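Local coordinates for tapirin (Caldicellulosiruptor kristjanssonii, PDB 6N2B), which binds cellulose and probably lets the cell adhere to plant biomass, through a C-terminal domain built as a beta-helix that also carries a calcium ion, at residues Ser404-Pro407 / Phe408-Asp411; Val368-Glu371 / Ala372-Leu376; Gly471-Pro474 / Ser475-Leu479. All coordinates share one frame; numbering follows the deposited sequence.

Contact 1 (Ser404-Pro407 / Phe408-Asp411); sequences SYPP and FIDD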
loop_
_atom_site.group_PDB
_atom_site.type_symbol
_atom_site.label_atom_id
_atom_site.label_comp_id
_atom_site.label_asym_id
_atom_site.label_seq_id
_atom_site.Cartn_x
_atom_site.Cartn_y
_atom_site.Cartn_z
ATOM N N SER A 404 3.167 15.957 20.454
ATOM C CA SER A 404 3.396 16.373 19.083
ATOM C C SER A 404 3.459 15.156 18.173
ATOM O O SER A 404 3.869 14.069 18.587
ATOM C CB SER A 404 4.689 17.183 18.982
ATOM O OG SER A 404 4.560 18.425 19.665
ATOM N N TYR A 405 3.008 15.341 16.933
ATOM C CA TYR A 405 3.234 14.364 15.873
ATOM C C TYR A 405 4.720 14.036 15.796
ATOM O O TYR A 405 5.561 14.917 16.004
ATOM C CB TYR A 405 2.774 14.893 14.513
ATOM C CG TYR A 405 1.296 14.759 14.226
ATOM C CD1 TYR A 405 0.425 14.167 15.140
ATOM C CD2 TYR A 405 0.772 15.233 13.033
ATOM C CE1 TYR A 405 -0.934 14.059 14.855
ATOM C CE2 TYR A 405 -0.564 15.136 12.748
ATOM C CZ TYR A 405 -1.417 14.552 13.645
ATOM O OH TYR A 405 -2.750 14.461 13.315
ATOM N N PRO A 406 5.083 12.799 15.493
ATOM C CA PRO A 406 6.489 12.474 15.269
ATOM C C PRO A 406 6.965 13.039 13.936
ATOM O O PRO A 406 6.154 13.417 13.076
ATOM C CB PRO A 406 6.491 10.938 15.284
ATOM C CG PRO A 406 5.127 10.573 14.812
ATOM C CD PRO A 406 4.194 11.644 15.289
ATOM N N PRO A 407 8.279 13.147 13.730
ATOM C CA PRO A 407 8.772 13.929 12.583
ATOM C C PRO A 407 8.619 13.268 11.223
ATOM O O PRO A 407 8.704 13.979 10.209
ATOM C CB PRO A 407 10.254 14.141 12.915
ATOM C CG PRO A 407 10.587 13.048 13.897
ATOM C CD PRO A 407 9.348 12.858 14.706
ATOM N N PHE A 408 8.387 11.952 11.153
ATOM C CA PHE A 408 8.292 11.312 9.838
ATOM C C PHE A 408 7.144 11.879 9.021
ATOM O O PHE A 408 7.195 11.866 7.786
ATOM C CB PHE A 408 8.150 9.782 9.966
ATOM C CG PHE A 408 6.754 9.304 10.299
ATOM C CD1 PHE A 408 5.825 9.079 9.306
ATOM C CD2 PHE A 408 6.392 9.038 11.606
ATOM C CE1 PHE A 408 4.546 8.637 9.609
ATOM C CE2 PHE A 408 5.120 8.586 11.911
ATOM C CZ PHE A 408 4.193 8.386 10.906
ATOM N N ILE A 409 6.103 12.370 9.690
ATOM C CA ILE A 409 4.948 12.892 8.975
ATOM C C ILE A 409 5.359 14.069 8.104
ATOM O O ILE A 409 5.089 14.098 6.898
ATOM C CB ILE A 409 3.834 13.269 9.965
ATOM C CG1 ILE A 409 3.301 12.005 10.632
ATOM C CG2 ILE A 409 2.709 14.036 9.244
ATOM C CD1 ILE A 409 2.550 12.260 11.893
ATOM N N ASP A 410 6.038 15.050 8.696
ATOM C CA ASP A 410 6.405 16.214 7.902
ATOM C C ASP A 410 7.439 15.843 6.851
ATOM O O ASP A 410 7.330 16.270 5.696
ATOM C CB ASP A 410 6.902 17.344 8.803
ATOM C CG ASP A 410 5.758 18.101 9.477
ATOM O OD1 ASP A 410 4.613 18.047 8.969
ATOM O OD2 ASP A 410 6.003 18.747 10.520
ATOM N N ASP A 411 8.410 15.003 7.222
ATOM C CA ASP A 411 9.418 14.519 6.282
ATOM C C ASP A 411 8.796 14.028 4.981
ATOM O O ASP A 411 9.267 14.355 3.884
ATOM C CB ASP A 411 10.219 13.384 6.917
ATOM C CG ASP A 411 11.150 13.858 7.997
ATOM O OD1 ASP A 411 11.357 15.089 8.130
ATOM O OD2 ASP A 411 11.674 12.983 8.714
HETATM O O HOH W 1 5.571 15.688 11.726
#

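Contact 2 (Val368-Glu371 / Ala372-Leu376); sequences VFIE and AGATL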
loop_
_atom_site.group_PDB
_atom_site.type_symbol
_atom_site.label_atom_id
_atom_site.label_comp_id
_atom_site.label_asym_id
_atom_site.label_seq_id
_atom_site.Cartn_x
_atom_site.Cartn_y
_atom_site.Cartn_z
ATOM N N VAL A 368 -16.383 1.149 22.816
ATOM C CA VAL A 368 -14.975 1.458 23.042
ATOM C C VAL A 368 -14.553 0.740 24.309
ATOM O O VAL A 368 -15.163 0.933 25.366
ATOM C CB VAL A 368 -14.708 2.961 23.173
ATOM C CG1 VAL A 368 -13.369 3.189 23.894
ATOM C CG2 VAL A 368 -14.725 3.630 21.826
ATOM N N PHE A 369 -13.518 -0.079 24.213
ATOM C CA PHE A 369 -12.976 -0.785 25.358
ATOM C C PHE A 369 -11.603 -0.215 25.685
ATOM O O PHE A 369 -10.737 -0.146 24.815
ATOM C CB PHE A 369 -12.896 -2.279 25.060
ATOM C CG PHE A 369 -12.620 -3.129 26.255
ATOM C CD1 PHE A 369 -11.311 -3.387 26.656
ATOM C CD2 PHE A 369 -13.664 -3.705 26.963
ATOM C CE1 PHE A 369 -11.046 -4.198 27.764
ATOM C CE2 PHE A 369 -13.413 -4.514 28.074
ATOM C CZ PHE A 369 -12.104 -4.763 28.473
ATOM N N ILE A 370 -11.411 0.204 26.928
ATOM C CA ILE A 370 -10.121 0.690 27.399
ATOM C C ILE A 370 -9.528 -0.366 28.325
ATOM O O ILE A 370 -10.095 -0.679 29.381
ATOM C CB ILE A 370 -10.258 2.045 28.099
ATOM C CG1 ILE A 370 -11.097 2.958 27.213
ATOM C CG2 ILE A 370 -8.888 2.650 28.378
ATOM C CD1 ILE A 370 -11.646 4.124 27.914
ATOM N N GLU A 371 -8.394 -0.926 27.926
ATOM C CA GLU A 371 -7.852 -2.010 28.719
ATOM C C GLU A 371 -7.149 -1.458 29.949
ATOM O O GLU A 371 -6.884 -0.255 30.066
ATOM C CB GLU A 371 -6.905 -2.873 27.887
ATOM C CG GLU A 371 -7.643 -3.920 27.065
ATOM C CD GLU A 371 -6.722 -4.752 26.189
ATOM O OE1 GLU A 371 -5.489 -4.504 26.207
ATOM O OE2 GLU A 371 -7.243 -5.654 25.484
ATOM N N ALA A 372 -6.875 -2.362 30.886
ATOM C CA ALA A 372 -6.166 -1.989 32.098
ATOM C C ALA A 372 -4.815 -1.386 31.743
ATOM O O ALA A 372 -4.084 -1.917 30.906
ATOM C CB ALA A 372 -5.986 -3.209 32.997
ATOM N N GLY A 373 -4.483 -0.269 32.373
ATOM C CA GLY A 373 -3.242 0.395 32.060
ATOM C C GLY A 373 -3.277 1.243 30.813
ATOM O O GLY A 373 -2.275 1.909 30.520
ATOM N N ALA A 374 -4.391 1.243 30.075
ATOM C CA ALA A 374 -4.590 2.139 28.944
ATOM C C ALA A 374 -5.321 3.405 29.389
ATOM O O ALA A 374 -5.813 3.505 30.513
ATOM C CB ALA A 374 -5.365 1.433 27.836
ATOM N N THR A 375 -5.401 4.378 28.479
ATOM C CA THR A 375 -5.987 5.686 28.767
ATOM C C THR A 375 -6.509 6.328 27.486
ATOM O O THR A 375 -5.784 6.418 26.493
ATOM C CB THR A 375 -4.959 6.620 29.414
ATOM O OG1 THR A 375 -4.493 6.059 30.649
ATOM C CG2 THR A 375 -5.576 7.975 29.662
ATOM N N LEU A 376 -7.756 6.784 27.517
ATOM C CA LEU A 376 -8.344 7.564 26.437
ATOM C C LEU A 376 -8.511 8.989 26.936
ATOM O O LEU A 376 -9.044 9.195 28.029
ATOM C CB LEU A 376 -9.690 6.976 26.010
ATOM C CG LEU A 376 -10.327 7.464 24.701
ATOM C CD1 LEU A 376 -11.338 6.440 24.213
ATOM C CD2 LEU A 376 -10.999 8.831 24.842
#

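Contact 3 (Gly471-Pro474 / Ser475-Leu479); sequences GSFP and SNVRL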
loop_
_atom_site.group_PDB
_atom_site.type_symbol
_atom_site.label_atom_id
_atom_site.label_comp_id
_atom_site.label_asym_id
_atom_site.label_seq_id
_atom_site.Cartn_x
_atom_site.Cartn_y
_atom_site.Cartn_z
ATOM N N GLY A 471 17.825 -15.447 -25.218
ATOM C CA GLY A 471 17.793 -16.743 -25.865
ATOM C C GLY A 471 16.932 -17.764 -25.160
ATOM O O GLY A 471 16.962 -18.939 -25.530
ATOM N N SER A 472 16.187 -17.355 -24.138
ATOM C CA SER A 472 15.230 -18.202 -23.430
ATOM C C SER A 472 14.428 -17.296 -22.509
ATOM O O SER A 472 14.556 -16.065 -22.551
ATOM C CB SER A 472 15.925 -19.321 -22.650
ATOM O OG SER A 472 16.768 -18.802 -21.627
ATOM N N PHE A 473 13.632 -17.920 -21.646
ATOM C CA PHE A 473 12.775 -17.207 -20.697
ATOM C C PHE A 473 12.608 -18.130 -19.496
ATOM O O PHE A 473 11.600 -18.838 -19.366
ATOM C CB PHE A 473 11.429 -16.856 -21.348
ATOM C CG PHE A 473 10.582 -15.876 -20.572
ATOM C CD1 PHE A 473 10.795 -15.635 -19.215
ATOM C CD2 PHE A 473 9.545 -15.209 -21.202
ATOM C CE1 PHE A 473 9.996 -14.741 -18.513
ATOM C CE2 PHE A 473 8.743 -14.303 -20.505
ATOM C CZ PHE A 473 8.970 -14.067 -19.170
ATOM N N PRO A 474 13.616 -18.202 -18.622
ATOM C CA PRO A 474 13.545 -19.162 -17.513
ATOM C C PRO A 474 12.562 -18.681 -16.467
ATOM O O PRO A 474 12.374 -17.477 -16.267
ATOM C CB PRO A 474 14.978 -19.196 -16.966
ATOM C CG PRO A 474 15.561 -17.860 -17.320
ATOM C CD PRO A 474 14.824 -17.351 -18.544
ATOM N N SER A 475 11.916 -19.639 -15.808
ATOM C CA SER A 475 10.870 -19.284 -14.861
ATOM C C SER A 475 11.409 -18.466 -13.695
ATOM O O SER A 475 10.649 -17.705 -13.084
ATOM C CB SER A 475 10.186 -20.548 -14.352
ATOM O OG SER A 475 11.055 -21.292 -13.512
ATOM N N ASN A 476 12.702 -18.572 -13.398
ATOM C CA ASN A 476 13.300 -17.887 -12.258
ATOM C C ASN A 476 13.781 -16.466 -12.582
ATOM O O ASN A 476 14.403 -15.833 -11.722
ATOM C CB ASN A 476 14.452 -18.737 -11.673
ATOM C CG ASN A 476 15.765 -18.656 -12.493
ATOM O OD1 ASN A 476 15.807 -18.114 -13.599
ATOM N ND2 ASN A 476 16.844 -19.198 -11.928
ATOM N N VAL A 477 13.502 -15.939 -13.778
ATOM C CA VAL A 477 14.070 -14.641 -14.147
ATOM C C VAL A 477 13.492 -13.538 -13.264
ATOM O O VAL A 477 12.297 -13.517 -12.956
ATOM C CB VAL A 477 13.872 -14.336 -15.647
ATOM C CG1 VAL A 477 12.409 -14.197 -16.015
ATOM C CG2 VAL A 477 14.619 -13.072 -16.016
ATOM N N ARG A 478 14.364 -12.652 -12.795
ATOM C CA ARG A 478 13.949 -11.474 -12.049
ATOM C C ARG A 478 13.504 -10.414 -13.044
ATOM O O ARG A 478 14.275 -10.025 -13.933
ATOM C CB ARG A 478 15.091 -10.954 -11.180
ATOM C CG ARG A 478 15.569 -11.939 -10.138
ATOM C CD ARG A 478 14.714 -11.802 -8.903
ATOM N NE ARG A 478 14.762 -12.991 -8.059
ATOM C CZ ARG A 478 15.694 -13.214 -7.142
ATOM N NH1 ARG A 478 16.665 -12.335 -6.942
ATOM N NH2 ARG A 478 15.652 -14.328 -6.437
ATOM N N LEU A 479 12.269 -9.947 -12.886
ATOM C CA LEU A 479 11.619 -9.066 -13.844
ATOM C C LEU A 479 11.353 -7.702 -13.216
ATOM O O LEU A 479 10.733 -7.610 -12.152
ATOM C CB LEU A 479 10.314 -9.698 -14.309
ATOM C CG LEU A 479 9.949 -9.778 -15.775
ATOM C CD1 LEU A 479 8.438 -9.899 -15.878
ATOM C CD2 LEU A 479 10.463 -8.568 -16.519
#

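Contact 1 (Ser404-Pro407 / Phe408-Asp411)
The carbonyl oxygen of Pro407 accepts the backbone N-H of Asp411, with N and O 3.2 Å apart. The bond is nearly straight, at 175° on the hydrogen, and is an i to i+4 helical bond at the start of helix 408-413. One residue earlier a water joins the two parts. It donates to Pro406 O at 2.7 Å and accepts from Asp410 N at 3.1 Å.

The apolar side chains meet beside this backbone. Ile409 crosses Tyr405 at a slant, and its CD1 lies 3.6 Å from Tyr405 CG. CG1 of Ile409 is anti to its carbonyl carbon (chi1 -67°), and the chain runs on extended to CD1. CD1 also meets Pro406 CD at 3.8 Å. Phe408 lies alongside Pro406, pointing the same way, with CE2 3.5 Å from Pro406 CG. Ile409 CG1 sits over one face of the Phe408 ring, toward its rim.

Tyr405 OH is hydrogen-bonded to Asp317, and Tyr315 meets its ring. The polar contacts are backbone ones: one direct bond opens the helix, and a water links the position before it. The apolar ones face the coils: Tyr405 of the loop and Ile409 of the helix both rest on Tyr295 and Tyr315, of strands 293-296 and 314-316.

Contact 2 (Val368-Glu371 / Ala372-Leu376)
Ile370 and Leu376 face each other across a bend in the chain, and their side chains cross at about a right angle. CD1 of Ile370 reaches CB of Leu376 at 3.9 Å. The two branches of Ile370 divide the work. CG1 is anti to the carbonyl carbon (chi1 -48°) and carries CD1 to Leu376. CG2 is anti to the backbone N and meets CB of Ala374 at 3.8 Å.

Val368 repeats the crossing farther from the turn. Its side chain also lies at about a right angle to that of Leu376, and its CG1 touches Leu376 CD1 at 3.8 Å. Leu376 thus offers CB to one residue of strand 367-370 and a methyl to another. Val368, Ile370, Ala374 and Leu376 are all buried.

The bend itself is a type II beta turn from Glu371 to Ala374. Ala374 N donates to Glu371 O over 2.9 Å, with 154° at the hydrogen. The donor stands above the carbonyl plane. Gly373 takes a positive phi of 80° at the third position of the turn, as is usual for glycine in type II turns.

Glu371 turns its carboxylate away from the turn. OE1 accepts the backbone N-H of Ser351, and the ion pair from OE2 to Lys350 is long and weak. Its CG lies at the edge of the Phe369 ring, in the ring plane.

Val368 also touches Val362, and Leu376 touches Leu360, both on strand 359-363. Strands 367-370 and 375-378 each pair in parallel with strands before and after them in the chain. A short turn between strands on different faces, with aliphatic side chains packed inside, is characteristic of a parallel beta-helix coil.

Contact 3 (Gly471-Pro474 / Ser475-Leu479)
Phe473 presents the edge of its ring to Val477. CG1 of Val477 lies near the ring plane, 3.5 Å from Phe473 CE1. The two side chains cross at about a right angle. The Phe473 ring is carried there with CG anti to the backbone N (chi1 -168°). Val477 CG1 stands between its own backbone N and carbonyl carbon (chi1 64°). This torsion turns CG1 toward the Phe473 ring and Pro474 O.

The same oxygen closes the turn. Val477 N donates to Pro474 O over 3.1 Å, with 157° at the hydrogen. The donor is well above the carbonyl plane. This is the bond of a type I beta turn from Pro474 to Val477, with Ser475 and Asn476 at its corners. The side chain of Asn476 turns back toward Pro474 and sets OD1 3.6 Å from Pro474 CB, the two side chains at a slant.

The loop 471-477, which ends in this turn, joins helix 459-470 to strand 478-483. Phe473 packs on Val466 and Asn467 of that helix, and its side chain is about 8 Å from that of Glu465, a calcium ligand. Val477 rests on Ile449 of strand 448-453. The loop thus leads from the helix into a strand that runs parallel to 448-453 on one side and to 510-513 on the other.

Overall arrangement
The three contacts follow one another along the chain; none nests in or crosses another. Contact 2 comes first and closes a tight turn between strands 367-370 and 375-378, late in the beta-helix. The chain then leaves the coils after strand 393-396. Contact 1 starts helix 408-413 and ties it back to earlier coils through strands 293-296 and 314-316. Its nearest atoms are about 14 Å from contact 2. Contact 3 comes last, closing a turn in the loop between helix 459-470 and strand 478-483, in the region that holds the calcium ion. Its centre is about 53 Å from that of contact 2, on the opposite side of the chain's centre.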